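Local coordinates for protein transcriptional regulator (TetR/AcrR family) (PDB 5GP9) that probably represses genes of fatty acid degradation by binding their operator DNA, with release likely governed by a fatty acyl effector, at residues D78-L83 against P182-L187. Numbering follows the deposited sequence.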
loop_
_atom_site.group_PDB
_atom_site.type_symbol
_atom_site.label_atom_id
_atom_site.label_comp_id
_atom_site.label_asym_id
_atom_site.label_seq_id
_atom_site.Cartn_x
_atom_site.Cartn_y
_atom_site.Cartn_z
ATOM N N ASP A 78 -19.019 -21.112 8.454
ATOM C CA ASP A 78 -18.013 -21.450 7.487
ATOM C C ASP A 78 -16.940 -20.329 7.411
ATOM O O ASP A 78 -17.277 -19.149 7.421
ATOM C CB ASP A 78 -18.747 -21.712 6.154
ATOM C CG ASP A 78 -17.817 -22.030 5.018
ATOM O OD1 ASP A 78 -16.634 -21.662 5.115
ATOM O OD2 ASP A 78 -18.269 -22.621 4.013
ATOM N N VAL A 79 -15.660 -20.681 7.342
ATOM C CA VAL A 79 -14.613 -19.637 7.317
ATOM C C VAL A 79 -14.394 -18.987 5.906
ATOM O O VAL A 79 -13.627 -17.969 5.757
ATOM C CB VAL A 79 -13.273 -20.171 7.880
ATOM C CG1 VAL A 79 -13.454 -20.883 9.206
ATOM C CG2 VAL A 79 -12.585 -21.074 6.881
ATOM N N GLU A 80 -14.950 -19.664 4.880
ATOM C CA GLU A 80 -15.233 -19.105 3.533
ATOM C C GLU A 80 -16.137 -17.907 3.728
ATOM O O GLU A 80 -15.902 -16.807 3.208
ATOM C CB GLU A 80 -15.958 -20.160 2.653
ATOM C CG GLU A 80 -16.603 -19.725 1.328
ATOM C CD GLU A 80 -18.096 -19.376 1.483
ATOM O OE1 GLU A 80 -18.887 -20.283 1.884
ATOM O OE2 GLU A 80 -18.475 -18.190 1.223
ATOM N N GLU A 81 -17.178 -18.126 4.517
ATOM C CA GLU A 81 -18.121 -17.073 4.798
ATOM C C GLU A 81 -17.420 -15.958 5.546
ATOM O O GLU A 81 -17.658 -14.804 5.247
ATOM C CB GLU A 81 -19.301 -17.616 5.629
ATOM C CG GLU A 81 -20.632 -16.908 5.475
ATOM C CD GLU A 81 -21.672 -17.520 6.423
ATOM O OE1 GLU A 81 -22.163 -16.802 7.326
ATOM O OE2 GLU A 81 -21.935 -18.742 6.314
ATOM N N LYS A 82 -16.601 -16.319 6.525
ATOM C CA LYS A 82 -15.930 -15.345 7.393
ATOM C C LYS A 82 -14.973 -14.414 6.603
ATOM O O LYS A 82 -14.886 -13.207 6.894
ATOM C CB LYS A 82 -15.220 -16.043 8.508
ATOM C CG LYS A 82 -16.201 -16.654 9.489
ATOM C CD LYS A 82 -15.434 -17.072 10.720
ATOM C CE LYS A 82 -16.352 -17.785 11.717
ATOM N NZ LYS A 82 -15.559 -18.181 12.907
ATOM N N LEU A 83 -14.230 -14.999 5.663
ATOM C CA LEU A 83 -13.362 -14.184 4.791
ATOM C C LEU A 83 -14.280 -13.261 3.949
ATOM O O LEU A 83 -13.952 -12.072 3.742
ATOM C CB LEU A 83 -12.434 -15.038 3.886
ATOM C CG LEU A 83 -11.445 -14.259 2.960
ATOM C CD1 LEU A 83 -10.537 -13.385 3.800
ATOM C CD2 LEU A 83 -10.586 -15.223 2.160
ATOM N N PRO A 182 -15.590 -10.940 -6.432
ATOM C CA PRO A 182 -14.383 -11.303 -7.170
ATOM C C PRO A 182 -13.069 -11.231 -6.366
ATOM O O PRO A 182 -12.207 -12.077 -6.581
ATOM C CB PRO A 182 -14.369 -10.361 -8.364
ATOM C CG PRO A 182 -15.441 -9.420 -8.189
ATOM C CD PRO A 182 -16.351 -9.870 -7.111
ATOM N N VAL A 183 -12.973 -10.307 -5.417
ATOM C CA VAL A 183 -11.696 -10.223 -4.605
ATOM C C VAL A 183 -11.602 -11.424 -3.694
ATOM O O VAL A 183 -10.598 -12.056 -3.623
ATOM C CB VAL A 183 -11.615 -8.911 -3.817
ATOM C CG1 VAL A 183 -10.504 -8.972 -2.797
ATOM C CG2 VAL A 183 -11.443 -7.720 -4.751
ATOM N N HIS A 184 -12.722 -11.739 -3.039
ATOM C CA HIS A 184 -12.850 -12.901 -2.232
ATOM C C HIS A 184 -12.417 -14.185 -2.949
ATOM O O HIS A 184 -11.615 -14.971 -2.386
ATOM C CB HIS A 184 -14.347 -13.006 -1.782
ATOM C CG HIS A 184 -14.667 -14.248 -1.050
ATOM N ND1 HIS A 184 -14.206 -14.491 0.216
ATOM C CD2 HIS A 184 -15.393 -15.327 -1.410
ATOM C CE1 HIS A 184 -14.638 -15.675 0.616
ATOM N NE2 HIS A 184 -15.356 -16.195 -0.353
ATOM N N GLN A 185 -12.964 -14.391 -4.186
ATOM C CA GLN A 185 -12.678 -15.562 -4.890
ATOM C C GLN A 185 -11.219 -15.645 -5.294
ATOM O O GLN A 185 -10.609 -16.698 -5.262
ATOM C CB GLN A 185 -13.513 -15.625 -6.161
ATOM C CG GLN A 185 -14.999 -15.446 -6.019
ATOM C CD GLN A 185 -15.779 -16.674 -5.652
ATOM O OE1 GLN A 185 -15.392 -17.494 -4.797
ATOM N NE2 GLN A 185 -16.961 -16.764 -6.259
ATOM N N LEU A 186 -10.681 -14.511 -5.686
ATOM C CA LEU A 186 -9.338 -14.405 -6.159
ATOM C C LEU A 186 -8.331 -14.711 -5.043
ATOM O O LEU A 186 -7.344 -15.436 -5.281
ATOM C CB LEU A 186 -9.102 -13.025 -6.803
ATOM C CG LEU A 186 -7.709 -12.717 -7.352
ATOM C CD1 LEU A 186 -7.271 -13.628 -8.475
ATOM C CD2 LEU A 186 -7.648 -11.241 -7.826
ATOM N N LEU A 187 -8.570 -14.220 -3.837
ATOM C CA LEU A 187 -7.799 -14.572 -2.715
ATOM C C LEU A 187 -7.821 -16.060 -2.369
ATOM O O LEU A 187 -6.812 -16.661 -2.038
ATOM C CB LEU A 187 -8.116 -13.745 -1.512
ATOM C CG LEU A 187 -7.936 -12.238 -1.514
ATOM C CD1 LEU A 187 -8.559 -11.508 -0.325
ATOM C CD2 LEU A 187 -6.446 -11.929 -1.572
#
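His184 reaches from helix 180-189 to the N-terminal end of helix 79-95, its ring meeting Glu80 and Leu83 in the all-helical C-terminal domain of this TetR-family regulator. Between the two segments, 99 residues apart at their closest ends, the contact is made mainly by this imidazole. The His184 side chain is carried toward helix 79-95 by a chi1 of 174°, which sets CG opposite the backbone N; the nearest CA atoms, those of Leu83 and His184, are 7.2 Å apart. Leu83 lies at the ring edge: its CB sits in the ring plane, 4.0 Å from His184 CE1, and its CG is 3.9 Å from His184 ND1. Glu80 approaches differently, its side chain crossing that of His184 at about a right angle. That side chain is poorly ordered, so its carboxylate, modelled 70° from the imidazole plane with OE2 4.0 Å from His184 NE2, is only tentatively placed; any charge attraction would depend on the protonation of His184. Leu83 also packs on Leu133 of helix 113-139 and on Leu191 of the second subunit, placing the contact beside the dimer interface. The shortest approach is from the backbone: Glu80 O stands oblique to the ring, 3.1 Å from His184 CE1.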